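Local coordinates for peroxiredoxin PRX1, mitochondrial (PDB 5YKJ), which reduces peroxides with a single peroxidatic cysteine, as a mitochondrial 1-Cys peroxiredoxin of yeast that is probably regenerated by the glutathione and thioredoxin systems, at residues A8-A13 with I20-Y25; V32-P37 with V63-L68; Y108-A113 with K125-V130; V183-S188 with Y207-K212. All coordinates share one frame; numbering follows the deposited sequence. Where two conformers were deposited one is given.

Contact 1: residues A8-A13 with I20-Y25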
loop_
_atom_site.group_PDB
_atom_site.type_symbol
_atom_site.label_atom_id
_atom_site.label_comp_id
_atom_site.label_asym_id
_atom_site.label_seq_id
_atom_site.Cartn_x
_atom_site.Cartn_y
_atom_site.Cartn_z
ATOM N N ALA A 8 -3.749 10.280 -5.349
ATOM C CA ALA A 8 -3.654 10.231 -3.921
ATOM C C ALA A 8 -3.421 11.673 -3.440
ATOM O O ALA A 8 -2.496 12.284 -3.751
ATOM C CB ALA A 8 -2.478 9.385 -3.507
ATOM N N PRO A 9 -4.352 12.179 -2.637
ATOM C CA PRO A 9 -4.214 13.560 -2.187
ATOM C C PRO A 9 -2.996 13.803 -1.315
ATOM O O PRO A 9 -2.702 13.036 -0.507
ATOM C CB PRO A 9 -5.456 13.815 -1.330
ATOM C CG PRO A 9 -6.220 12.589 -1.322
ATOM C CD PRO A 9 -5.620 11.593 -2.224
ATOM N N ASN A 10 -2.332 14.920 -1.548
ATOM C CA ASN A 10 -1.214 15.294 -0.744
ATOM C C ASN A 10 -1.683 15.901 0.579
ATOM O O ASN A 10 -2.749 16.365 0.688
ATOM C CB ASN A 10 -0.345 16.296 -1.487
ATOM C CG ASN A 10 1.054 16.427 -0.884
ATOM O OD1 ASN A 10 1.395 15.738 0.023
ATOM N ND2 ASN A 10 1.829 17.360 -1.411
ATOM N N PHE A 11 -0.817 15.877 1.562
ATOM C CA PHE A 11 -1.134 16.391 2.861
ATOM C C PHE A 11 0.128 16.662 3.647
ATOM O O PHE A 11 1.100 16.164 3.340
ATOM C CB PHE A 11 -2.080 15.443 3.664
ATOM C CG PHE A 11 -1.559 14.047 3.861
ATOM C CD1 PHE A 11 -0.782 13.738 4.951
ATOM C CD2 PHE A 11 -1.884 13.033 2.996
ATOM C CE1 PHE A 11 -0.253 12.490 5.128
ATOM C CE2 PHE A 11 -1.389 11.776 3.199
ATOM C CZ PHE A 11 -0.593 11.499 4.273
ATOM N N ASP A 12 -0.016 17.452 4.691
ATOM C CA ASP A 12 1.023 17.706 5.643
ATOM C C ASP A 12 0.570 17.050 6.939
ATOM O O ASP A 12 -0.552 17.103 7.258
ATOM C CB ASP A 12 1.254 19.192 5.900
ATOM C CG ASP A 12 1.840 19.910 4.705
ATOM O OD1 ASP A 12 2.789 19.527 4.145
ATOM O OD2 ASP A 12 1.287 20.914 4.342
ATOM N N ALA A 13 1.480 16.440 7.653
ATOM C CA ALA A 13 1.121 15.799 8.893
ATOM C C ALA A 13 2.287 15.692 9.837
ATOM O O ALA A 13 3.372 15.740 9.443
ATOM C CB ALA A 13 0.628 14.386 8.622
ATOM N N ILE A 20 5.944 15.946 7.994
ATOM C CA ILE A 20 6.169 15.594 6.630
ATOM C C ILE A 20 5.134 16.198 5.700
ATOM O O ILE A 20 4.120 16.625 6.103
ATOM C CB ILE A 20 6.193 14.080 6.389
ATOM C CG1 ILE A 20 4.802 13.486 6.439
ATOM C CG2 ILE A 20 7.130 13.413 7.342
ATOM C CD1 ILE A 20 4.734 12.076 5.885
ATOM N N ASN A 21 5.486 16.197 4.435
ATOM C CA ASN A 21 4.592 16.506 3.362
ATOM C C ASN A 21 4.576 15.120 2.675
ATOM O O ASN A 21 5.571 14.607 2.418
ATOM C CB ASN A 21 5.109 17.568 2.446
ATOM C CG ASN A 21 4.262 17.703 1.214
ATOM O OD1 ASN A 21 4.523 17.133 0.216
ATOM N ND2 ASN A 21 3.213 18.421 1.355
ATOM N N PHE A 22 3.408 14.564 2.410
ATOM C CA PHE A 22 3.325 13.236 1.866
ATOM C C PHE A 22 4.025 13.017 0.550
ATOM O O PHE A 22 4.714 12.093 0.403
ATOM C CB PHE A 22 1.827 12.906 1.741
ATOM C CG PHE A 22 1.505 11.461 1.359
ATOM C CD1 PHE A 22 2.004 10.422 2.073
ATOM C CD2 PHE A 22 0.680 11.180 0.321
ATOM C CE1 PHE A 22 1.740 9.149 1.731
ATOM C CE2 PHE A 22 0.374 9.875 -0.021
ATOM C CZ PHE A 22 0.894 8.862 0.710
ATOM N N TYR A 23 3.807 13.898 -0.395
ATOM C CA TYR A 23 4.440 13.772 -1.690
ATOM C C TYR A 23 5.978 13.838 -1.574
ATOM O O TYR A 23 6.664 13.108 -2.197
ATOM C CB TYR A 23 3.926 14.832 -2.686
ATOM C CG TYR A 23 2.574 14.577 -3.318
ATOM C CD1 TYR A 23 1.717 13.656 -2.800
ATOM C CD2 TYR A 23 2.190 15.269 -4.416
ATOM C CE1 TYR A 23 0.494 13.450 -3.357
ATOM C CE2 TYR A 23 0.984 15.083 -4.987
ATOM C CZ TYR A 23 0.135 14.142 -4.465
ATOM O OH TYR A 23 -1.052 13.943 -5.054
ATOM N N ASP A 24 6.443 14.754 -0.743
ATOM C CA ASP A 24 7.859 14.910 -0.498
ATOM C C ASP A 24 8.425 13.664 0.140
ATOM O O ASP A 24 9.505 13.258 -0.200
ATOM C CB ASP A 24 8.106 16.099 0.421
ATOM C CG ASP A 24 7.972 17.424 -0.268
ATOM O OD1 ASP A 24 7.882 17.458 -1.459
ATOM O OD2 ASP A 24 7.929 18.415 0.414
ATOM N N TYR A 25 7.691 13.072 1.062
ATOM C CA TYR A 25 8.183 11.874 1.681
ATOM C C TYR A 25 8.343 10.759 0.653
ATOM O O TYR A 25 9.298 10.053 0.644
ATOM C CB TYR A 25 7.243 11.380 2.840
ATOM C CG TYR A 25 7.528 9.948 3.300
ATOM C CD1 TYR A 25 8.601 9.672 4.079
ATOM C CD2 TYR A 25 6.706 8.906 2.963
ATOM C CE1 TYR A 25 8.889 8.407 4.484
ATOM C CE2 TYR A 25 6.968 7.632 3.371
ATOM C CZ TYR A 25 8.063 7.369 4.132
ATOM O OH TYR A 25 8.345 6.095 4.535
#

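Contact 2: residues V32-P37 with V63-L68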
loop_
_atom_site.group_PDB
_atom_site.type_symbol
_atom_site.label_atom_id
_atom_site.label_comp_id
_atom_site.label_asym_id
_atom_site.label_seq_id
_atom_site.Cartn_x
_atom_site.Cartn_y
_atom_site.Cartn_z
ATOM N N VAL A 32 3.099 2.629 -0.026
ATOM C CA VAL A 32 2.065 1.839 0.595
ATOM C C VAL A 32 1.598 2.601 1.856
ATOM O O VAL A 32 2.326 2.724 2.791
ATOM C CB VAL A 32 2.503 0.404 0.921
ATOM C CG1 VAL A 32 1.398 -0.340 1.634
ATOM C CG2 VAL A 32 2.837 -0.365 -0.313
ATOM N N LEU A 33 0.367 3.111 1.804
ATOM C CA LEU A 33 -0.204 3.786 2.928
ATOM C C LEU A 33 -1.202 2.804 3.587
ATOM O O LEU A 33 -2.114 2.400 2.958
ATOM C CB LEU A 33 -0.878 5.080 2.516
ATOM C CG LEU A 33 -1.731 5.890 3.472
ATOM C CD1 LEU A 33 -0.900 6.429 4.591
ATOM C CD2 LEU A 33 -2.514 6.966 2.732
ATOM N N PHE A 34 -0.950 2.442 4.834
ATOM C CA PHE A 34 -1.766 1.520 5.562
ATOM C C PHE A 34 -2.335 2.168 6.831
ATOM O O PHE A 34 -1.700 2.871 7.479
ATOM C CB PHE A 34 -1.040 0.209 5.897
ATOM C CG PHE A 34 0.300 0.374 6.572
ATOM C CD1 PHE A 34 1.402 0.484 5.849
ATOM C CD2 PHE A 34 0.417 0.418 7.918
ATOM C CE1 PHE A 34 2.608 0.607 6.433
ATOM C CE2 PHE A 34 1.642 0.537 8.528
ATOM C CZ PHE A 34 2.724 0.653 7.778
ATOM N N SER A 35 -3.598 1.854 7.075
ATOM C CA SER A 35 -4.385 2.458 8.083
ATOM C C SER A 35 -4.825 1.589 9.257
ATOM O O SER A 35 -5.069 0.477 9.106
ATOM C CB SER A 35 -5.633 3.038 7.417
ATOM O OG SER A 35 -5.278 3.698 6.256
ATOM N N HIS A 36 -4.872 2.232 10.418
ATOM C CA HIS A 36 -5.275 1.630 11.663
ATOM C C HIS A 36 -6.203 2.539 12.451
ATOM O O HIS A 36 -6.007 3.660 12.519
ATOM C CB HIS A 36 -4.034 1.261 12.492
ATOM C CG HIS A 36 -3.111 0.377 11.747
ATOM N ND1 HIS A 36 -3.258 -0.977 11.703
ATOM C CD2 HIS A 36 -2.047 0.658 10.977
ATOM C CE1 HIS A 36 -2.359 -1.483 10.898
ATOM N NE2 HIS A 36 -1.603 -0.518 10.458
ATOM N N PRO A 37 -7.248 1.952 13.053
ATOM C CA PRO A 37 -8.180 2.752 13.836
ATOM C C PRO A 37 -7.599 3.335 15.142
ATOM O O PRO A 37 -8.008 4.351 15.551
ATOM C CB PRO A 37 -9.353 1.798 14.121
ATOM C CG PRO A 37 -9.226 0.723 13.126
ATOM C CD PRO A 37 -7.776 0.587 12.852
ATOM N N VAL A 63 9.839 1.020 -2.808
ATOM C CA VAL A 63 8.580 1.283 -2.147
ATOM C C VAL A 63 8.810 1.814 -0.716
ATOM O O VAL A 63 9.501 1.230 0.015
ATOM C CB VAL A 63 7.724 0.017 -2.036
ATOM C CG1 VAL A 63 6.406 0.324 -1.367
ATOM C CG2 VAL A 63 7.482 -0.606 -3.394
ATOM N N LYS A 64 8.174 2.925 -0.389
ATOM C CA LYS A 64 8.223 3.508 0.919
ATOM C C LYS A 64 6.899 3.213 1.637
ATOM O O LYS A 64 5.865 3.346 1.085
ATOM C CB LYS A 64 8.376 4.999 0.839
ATOM C CG LYS A 64 9.734 5.423 0.365
ATOM C CD LYS A 64 10.023 6.888 0.516
ATOM C CE LYS A 64 11.383 7.141 -0.063
ATOM N NZ LYS A 64 11.455 8.264 -0.988
ATOM N N LEU A 65 7.022 2.794 2.884
ATOM C CA LEU A 65 5.914 2.482 3.732
ATOM C C LEU A 65 5.567 3.684 4.587
ATOM O O LEU A 65 6.366 4.488 4.895
ATOM C CB LEU A 65 6.236 1.275 4.632
ATOM C CG LEU A 65 6.594 -0.015 3.941
ATOM C CD1 LEU A 65 7.249 -0.993 4.877
ATOM C CD2 LEU A 65 5.334 -0.649 3.437
ATOM N N ILE A 66 4.294 3.776 4.899
ATOM C CA ILE A 66 3.788 4.800 5.792
ATOM C C ILE A 66 2.478 4.338 6.441
ATOM O O ILE A 66 1.600 3.936 5.803
ATOM C CB ILE A 66 3.678 6.175 5.139
ATOM C CG1 ILE A 66 3.311 7.202 6.163
ATOM C CG2 ILE A 66 2.713 6.152 3.982
ATOM C CD1 ILE A 66 3.712 8.594 5.752
ATOM N N GLY A 67 2.469 4.426 7.731
ATOM C CA GLY A 67 1.366 3.996 8.475
ATOM C C GLY A 67 0.415 5.147 8.960
ATOM O O GLY A 67 0.884 6.246 9.047
ATOM N N LEU A 68 -0.920 5.036 9.138
ATOM C CA LEU A 68 -1.748 6.038 9.648
ATOM C C LEU A 68 -2.516 5.327 10.727
ATOM O O LEU A 68 -3.013 4.305 10.593
ATOM C CB LEU A 68 -2.708 6.527 8.548
ATOM C CG LEU A 68 -3.763 7.551 8.918
ATOM C CD1 LEU A 68 -4.307 8.183 7.671
ATOM C CD2 LEU A 68 -4.916 6.870 9.626
#

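Contact 3: residues Y108-A113 with K125-V130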
loop_
_atom_site.group_PDB
_atom_site.type_symbol
_atom_site.label_atom_id
_atom_site.label_comp_id
_atom_site.label_asym_id
_atom_site.label_seq_id
_atom_site.Cartn_x
_atom_site.Cartn_y
_atom_site.Cartn_z
ATOM N N TYR A 108 -8.883 10.739 3.007
ATOM C CA TYR A 108 -8.767 9.488 2.284
ATOM C C TYR A 108 -10.047 8.654 2.207
ATOM O O TYR A 108 -10.005 7.542 1.864
ATOM C CB TYR A 108 -7.514 8.679 2.717
ATOM C CG TYR A 108 -6.272 9.101 1.982
ATOM C CD1 TYR A 108 -5.645 10.272 2.296
ATOM C CD2 TYR A 108 -5.759 8.329 0.961
ATOM C CE1 TYR A 108 -4.539 10.695 1.592
ATOM C CE2 TYR A 108 -4.663 8.741 0.256
ATOM C CZ TYR A 108 -4.048 9.913 0.583
ATOM O OH TYR A 108 -2.980 10.285 -0.114
ATOM N N ASP A 109 -11.133 9.314 2.574
ATOM C CA ASP A 109 -12.483 8.780 2.497
ATOM C C ASP A 109 -12.830 7.594 3.399
ATOM O O ASP A 109 -13.775 6.919 3.155
ATOM C CB ASP A 109 -12.846 8.450 1.044
ATOM C CG ASP A 109 -13.084 9.691 0.183
ATOM O OD1 ASP A 109 -13.466 10.706 0.659
ATOM O OD2 ASP A 109 -12.899 9.609 -1.007
ATOM N N MET A 110 -12.041 7.405 4.429
ATOM C CA MET A 110 -12.292 6.331 5.351
ATOM C C MET A 110 -13.313 6.636 6.444
ATOM O O MET A 110 -13.806 5.738 7.052
ATOM C CB MET A 110 -11.016 5.821 5.952
ATOM C CG MET A 110 -10.179 5.209 4.899
ATOM S SD MET A 110 -8.587 4.559 5.567
ATOM C CE MET A 110 -7.587 6.056 5.807
ATOM N N VAL A 111 -13.611 7.914 6.653
ATOM C CA VAL A 111 -14.607 8.358 7.608
ATOM C C VAL A 111 -15.374 9.525 6.953
ATOM O O VAL A 111 -14.882 10.119 6.075
ATOM C CB VAL A 111 -14.063 8.790 8.959
ATOM C CG1 VAL A 111 -13.488 7.616 9.696
ATOM C CG2 VAL A 111 -13.031 9.894 8.823
ATOM N N ASP A 112 -16.568 9.801 7.427
ATOM C CA ASP A 112 -17.401 10.865 6.916
ATOM C C ASP A 112 -17.360 12.165 7.681
ATOM O O ASP A 112 -18.069 13.072 7.356
ATOM C CB ASP A 112 -18.828 10.396 6.769
ATOM C CG ASP A 112 -18.969 9.297 5.760
ATOM O OD1 ASP A 112 -18.575 9.469 4.620
ATOM O OD2 ASP A 112 -19.420 8.286 6.139
ATOM N N ALA A 113 -16.524 12.236 8.678
ATOM C CA ALA A 113 -16.340 13.463 9.424
ATOM C C ALA A 113 -14.927 13.564 9.973
ATOM O O ALA A 113 -14.352 12.613 10.272
ATOM C CB ALA A 113 -17.313 13.523 10.583
ATOM N N LYS A 125 -13.869 2.094 12.780
ATOM C CA LYS A 125 -13.662 0.751 12.303
ATOM C C LYS A 125 -13.322 0.707 10.838
ATOM O O LYS A 125 -12.767 -0.236 10.412
ATOM C CB LYS A 125 -14.906 -0.108 12.540
ATOM C CG LYS A 125 -15.139 -0.398 13.997
ATOM C CD LYS A 125 -16.402 -1.191 14.244
ATOM C CE LYS A 125 -17.659 -0.438 13.856
ATOM N NZ LYS A 125 -18.897 -0.672 14.692
ATOM N N THR A 126 -13.705 1.735 10.122
ATOM C CA THR A 126 -13.439 1.799 8.688
ATOM C C THR A 126 -12.062 2.351 8.315
ATOM O O THR A 126 -11.717 2.380 7.184
ATOM C CB THR A 126 -14.540 2.590 7.950
ATOM O OG1 THR A 126 -14.732 3.817 8.607
ATOM C CG2 THR A 126 -15.836 1.874 7.998
ATOM N N VAL A 127 -11.306 2.761 9.318
ATOM C CA VAL A 127 -9.967 3.318 9.059
ATOM C C VAL A 127 -8.992 2.160 8.960
ATOM O O VAL A 127 -8.223 1.908 9.792
ATOM C CB VAL A 127 -9.570 4.303 10.131
ATOM C CG1 VAL A 127 -8.224 4.917 9.782
ATOM C CG2 VAL A 127 -10.609 5.401 10.183
ATOM N N ARG A 128 -9.157 1.446 7.880
ATOM C CA ARG A 128 -8.452 0.218 7.659
ATOM C C ARG A 128 -7.994 -0.058 6.235
ATOM O O ARG A 128 -7.642 -1.141 5.930
ATOM C CB ARG A 128 -9.365 -0.951 8.072
ATOM C CG ARG A 128 -9.342 -1.308 9.534
ATOM C CD ARG A 128 -8.004 -1.884 9.945
ATOM N NE ARG A 128 -7.830 -3.258 9.515
ATOM C CZ ARG A 128 -6.717 -3.961 9.656
ATOM N NH1 ARG A 128 -5.676 -3.442 10.231
ATOM N NH2 ARG A 128 -6.655 -5.197 9.242
ATOM N N SER A 129 -8.057 0.948 5.409
ATOM C CA SER A 129 -7.654 0.766 4.039
ATOM C C SER A 129 -6.160 0.802 3.825
ATOM O O SER A 129 -5.466 1.398 4.528
ATOM C CB SER A 129 -8.343 1.778 3.121
ATOM O OG SER A 129 -9.721 1.683 3.212
ATOM N N VAL A 130 -5.750 0.096 2.793
ATOM C CA VAL A 130 -4.380 0.088 2.343
ATOM C C VAL A 130 -4.398 0.603 0.900
ATOM O O VAL A 130 -5.116 0.140 0.125
ATOM C CB VAL A 130 -3.703 -1.307 2.378
ATOM C CG1 VAL A 130 -2.269 -1.244 1.845
ATOM C CG2 VAL A 130 -3.630 -1.807 3.797
#

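Contact 4: residues V183-S188 with Y207-K212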
loop_
_atom_site.group_PDB
_atom_site.type_symbol
_atom_site.label_atom_id
_atom_site.label_comp_id
_atom_site.label_asym_id
_atom_site.label_seq_id
_atom_site.Cartn_x
_atom_site.Cartn_y
_atom_site.Cartn_z
ATOM N N VAL A 183 3.087 -14.218 -18.381
ATOM C CA VAL A 183 2.249 -13.047 -18.380
ATOM C C VAL A 183 1.365 -12.993 -19.628
ATOM O O VAL A 183 1.504 -13.755 -20.524
ATOM C CB VAL A 183 3.069 -11.760 -18.245
ATOM C CG1 VAL A 183 3.771 -11.677 -16.902
ATOM C CG2 VAL A 183 4.093 -11.622 -19.350
ATOM N N ILE A 184 0.458 -12.041 -19.618
ATOM C CA ILE A 184 -0.501 -11.871 -20.672
ATOM C C ILE A 184 -0.322 -10.582 -21.472
ATOM O O ILE A 184 -0.049 -9.586 -20.930
ATOM C CB ILE A 184 -1.925 -11.940 -20.104
ATOM C CG1 ILE A 184 -2.226 -13.292 -19.518
ATOM C CG2 ILE A 184 -2.960 -11.632 -21.161
ATOM C CD1 ILE A 184 -3.288 -13.266 -18.448
ATOM N N ILE A 185 -0.476 -10.669 -22.780
ATOM C CA ILE A 185 -0.326 -9.531 -23.622
ATOM C C ILE A 185 -1.635 -8.784 -23.608
ATOM O O ILE A 185 -2.608 -9.339 -23.793
ATOM C CB ILE A 185 0.107 -9.970 -25.051
ATOM C CG1 ILE A 185 1.409 -10.727 -24.971
ATOM C CG2 ILE A 185 0.283 -8.767 -25.958
ATOM C CD1 ILE A 185 1.817 -11.400 -26.271
ATOM N N PRO A 186 -1.583 -7.478 -23.357
ATOM C CA PRO A 186 -2.800 -6.703 -23.316
ATOM C C PRO A 186 -3.491 -6.722 -24.688
ATOM O O PRO A 186 -2.929 -6.717 -25.703
ATOM C CB PRO A 186 -2.324 -5.280 -22.969
ATOM C CG PRO A 186 -1.011 -5.432 -22.377
ATOM C CD PRO A 186 -0.419 -6.630 -23.079
ATOM N N PRO A 187 -4.817 -6.746 -24.613
ATOM C CA PRO A 187 -5.635 -6.793 -25.818
ATOM C C PRO A 187 -5.465 -5.596 -26.723
ATOM O O PRO A 187 -5.724 -5.700 -27.878
ATOM C CB PRO A 187 -7.054 -6.934 -25.335
ATOM C CG PRO A 187 -7.030 -6.883 -23.900
ATOM C CD PRO A 187 -5.626 -6.849 -23.398
ATOM N N SER A 188 -5.003 -4.495 -26.190
ATOM C CA SER A 188 -4.792 -3.309 -26.990
ATOM C C SER A 188 -3.657 -3.579 -27.968
ATOM O O SER A 188 -3.495 -2.856 -28.903
ATOM C CB SER A 188 -4.493 -2.102 -26.137
ATOM O OG SER A 188 -3.354 -2.324 -25.393
ATOM N N TYR A 207 -8.083 -12.946 -27.349
ATOM C CA TYR A 207 -7.874 -11.968 -26.301
ATOM C C TYR A 207 -6.996 -12.460 -25.140
ATOM O O TYR A 207 -6.647 -11.700 -24.294
ATOM C CB TYR A 207 -9.228 -11.479 -25.746
ATOM C CG TYR A 207 -10.103 -12.580 -25.214
ATOM C CD1 TYR A 207 -10.975 -13.231 -26.022
ATOM C CD2 TYR A 207 -10.021 -12.969 -23.905
ATOM C CE1 TYR A 207 -11.796 -14.217 -25.557
ATOM C CE2 TYR A 207 -10.803 -13.973 -23.436
ATOM C CZ TYR A 207 -11.689 -14.591 -24.252
ATOM O OH TYR A 207 -12.465 -15.582 -23.783
ATOM N N LEU A 208 -6.688 -13.749 -25.156
ATOM C CA LEU A 208 -5.916 -14.350 -24.114
ATOM C C LEU A 208 -4.681 -15.042 -24.673
ATOM O O LEU A 208 -4.726 -16.141 -25.088
ATOM C CB LEU A 208 -6.760 -15.349 -23.334
ATOM C CG LEU A 208 -6.106 -16.032 -22.154
ATOM C CD1 LEU A 208 -5.726 -15.073 -21.045
ATOM C CD2 LEU A 208 -7.027 -17.094 -21.595
ATOM N N ARG A 209 -3.588 -14.290 -24.640
ATOM C CA ARG A 209 -2.288 -14.712 -25.125
ATOM C C ARG A 209 -1.203 -14.635 -24.062
ATOM O O ARG A 209 -0.896 -13.602 -23.628
ATOM C CB ARG A 209 -1.885 -13.868 -26.330
ATOM C CG ARG A 209 -2.939 -13.826 -27.426
ATOM C CD ARG A 209 -2.801 -12.599 -28.312
ATOM N NE ARG A 209 -3.052 -11.376 -27.590
ATOM C CZ ARG A 209 -2.899 -10.153 -28.043
ATOM N NH1 ARG A 209 -2.491 -9.897 -29.270
ATOM N NH2 ARG A 209 -3.148 -9.142 -27.250
ATOM N N PHE A 210 -0.635 -15.777 -23.730
ATOM C CA PHE A 210 0.445 -15.862 -22.757
ATOM C C PHE A 210 1.843 -15.786 -23.403
ATOM O O PHE A 210 2.066 -16.334 -24.407
ATOM C CB PHE A 210 0.359 -17.131 -21.918
ATOM C CG PHE A 210 -0.801 -17.169 -20.968
ATOM C CD1 PHE A 210 -0.664 -16.719 -19.700
ATOM C CD2 PHE A 210 -1.998 -17.702 -21.338
ATOM C CE1 PHE A 210 -1.690 -16.771 -18.822
ATOM C CE2 PHE A 210 -3.053 -17.723 -20.474
ATOM C CZ PHE A 210 -2.893 -17.273 -19.212
ATOM N N THR A 211 2.741 -15.110 -22.727
ATOM C CA THR A 211 4.096 -14.980 -23.213
ATOM C C THR A 211 4.997 -15.086 -22.026
ATOM O O THR A 211 4.587 -14.862 -20.936
ATOM C CB THR A 211 4.301 -13.694 -23.994
ATOM O OG1 THR A 211 5.557 -13.715 -24.615
ATOM C CG2 THR A 211 4.224 -12.480 -23.080
ATOM N N LYS A 212 6.231 -15.450 -22.261
ATOM C CA LYS A 212 7.167 -15.617 -21.176
ATOM C C LYS A 212 7.615 -14.336 -20.559
ATOM O O LYS A 212 7.603 -13.315 -21.143
ATOM C CB LYS A 212 8.382 -16.435 -21.592
ATOM C CG LYS A 212 8.180 -17.926 -21.704
ATOM C CD LYS A 212 8.334 -18.659 -20.389
ATOM C CE LYS A 212 9.681 -18.432 -19.730
ATOM N NZ LYS A 212 9.797 -19.171 -18.461
HETATM O O HOH W 1 -4.026 -11.488 -24.704
#

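Contact 1: residues A8-A13 with I20-Y25
Asn10 lies flat on the ring of Tyr23, amide and ring planes 5° apart, with CB over the ring centre. Asn10 CG, anti to the backbone N (chi1 -163°), is set over Tyr23 CG. Asn10 OD1 accepts Tyr23 N at 3.1 Å and, from the opposite face of its plane, Phe11 N at 2.7 Å. Asn10 ND2 gives a hydrogen to Asn21 OD1 at 3.2 Å; that same oxygen, at the N-cap, takes Asp24 N in its carbonyl plane. Asn21 ND2 donates in turn to Asp12 OD1 (3.0 Å), arriving from above the carboxylate plane. At the ring's far end Tyr23 OH donates to Ala8 O at 2.6 Å. A phenylalanine at Tyr23 would probably leave Ala8 O without this donor. Phe22 N bonds Phe11 O, and the Phe11 and Phe22 rings form an offset stack, centroids 4.6 Å apart. Ala13 and Ile20 exchange two backbone bonds, the hydrogen-bonded pair of this short hairpin. The first three N-H groups of helix 22-26 are thus satisfied by acceptors from outside the helix, Phe22 N by a backbone carbonyl, Tyr23 N and Asp24 N by asparagine side-chain oxygens.

Contact 2: residues V32-P37 with V63-L68
Phe34 lays its ring flat over the backbone of the neighbouring strand, with Gly67 CA 3.7 Å from the Phe34 ring centroid in a CH-pi contact; Gly67 CA and Ile66 O lie over the same face, both offset toward the rim. Phe34 CG stands between the backbone N and the carbonyl carbon (chi1 52°), on the side from which the ring can lie over Gly67. Gly67 makes room: a side chain at that position would run into Phe34 CE2. Leu65 CB meets the rim of the ring at Phe34 CE1, 4.1 Å away, and His36 CD2 lies at another edge, in its plane; Phe51 of helix 46-53 stacks on Phe34 as well. On this face Val32 CG2 packs against Val63 CG1 at 3.8 Å, while Val32 CB touches Leu65 CD2. The other face carries Leu33 and Ile66, side by side and pointing the same way. Ile66 CG2, itself between the backbone N and the carbonyl carbon, meets Leu33 CD1 at 3.7 Å and is also close to Val32 O. Ser35 shares this face with Leu68, and its OG turns to Ser129 O of the next strand. Between the strands runs a parallel ladder from Val32 N to Lys64 O through to His36 N to Leu68 O, the last at 2.8 Å; the strand axes are 22° apart. Backbone hydrogen bonds therefore hold the two strands together, and mainly aliphatic and aromatic side chains line both faces, in the middle of the thioredoxin-like sheet.

Contact 3: residues Y108-A113 with K125-V130
Met110 meets Thr126, Val127 and Ser129 along the length of its side chain. Met110 CB lies 3.7 Å from Thr126 O and close to Val127 CA. Met110 CG, anti to the carbonyl carbon (chi1 -65°), is 3.9 Å from both Thr126 O and Ser129 OG. Met110 SD then settles against Ser129, 3.7 Å from Ser129 CB, and takes a weak hydrogen bond from Ser129 N at an N-H...S angle of 153°. A bend at chi3 of Met110 (-76°) turns Met110 CE to its nearest atom across the contact, Val127 CG1, at 4.2 Å. An alanine in place of Met110 would probably leave Ser129 N without its weak sulphur partner and open a gap beside Val127. The backbone of Met110 is gripped too: Thr126 OG1 donates to Met110 O at 2.6 Å, nearly along the C=O axis. Next to it Val111 CG1 packs on Val127 CG2 at 3.7 Å. Val127 itself is the centre of an inverse gamma turn. Ser129 OG is engaged with Thr144 of strand 139-144. Asp109, with positive phi, is the C-prime residue of the Schellman motif that ends helix 103-107. Met110 follows directly after this motif, and its side chain, besides packing on the segment that leads into strand 129-133, touches Ser35 of strand 30-36, the adjacent strand of the central sheet.

Contact 4: residues V183-S188 with Y207-K212
Strands 183-184 and 208-211 run antiparallel, with Val183 and Thr211 as a hydrogen-bonded pair (Val183 N to Thr211 O 3.0 Å, Thr211 N to Val183 O 2.9 Å), Ile184 facing Phe210 as a non-hydrogen-bonded one, and Ile185 N extending the ladder to Arg209 O at 3.1 Å. Ile184 lies alongside Phe210, its CG1 over the ring face and 3.6 Å from Phe210 CE1, while Ile184 CD1 meets Leu208 CD1. Val183 and Thr211 share the other face, CG2 to CG2, and Ile185 CG1 also reaches Thr211 CG2, which stands between the backbone N and the carbonyl carbon. Arg209 bends at chi3 (-65°), and Ile185 CG2 sits 3.7 Å above the plane of its guanidinium, toward the rim. A water binds four groups at once: it accepts from Arg209 N and from Arg209 NE (3.0 Å), and donates to Ile185 O (2.7 Å) and, weakly, to Tyr207 O. Arg209 NH1 is held by Val189 O and Asn191 OD1, tying the strand to the start of helix 191-198. With strand 202-205 on the far side of 208-211, the result is a small antiparallel sheet packed against that helix, in the C-terminal region characteristic of 1-Cys peroxiredoxins.

How the contacts relate
The contacts follow one another along the chain, each closing before the next opens. Contacts 1, 2 and 3 belong to the AhpC/TSA part, of thioredoxin-like fold, their centres about 12 to 17 Å apart. Contact 2 joins two strands in the middle of the five-stranded sheet. Contact 1 lies against it through Ile20 and Phe22 on Ile66, and Tyr25 OH bonds Leu65 O. Contact 3 reaches the neighbouring strand 129-133, and Pro37 packs on Val127 there; Tyr108 OH bonds Pro9 O, linking contacts 1 and 3. Contact 4 stands apart, its centre about 33 Å from that of contact 2, in a separate C-terminal sheet, so the chain has two separately packed parts, joined through helix 153-169.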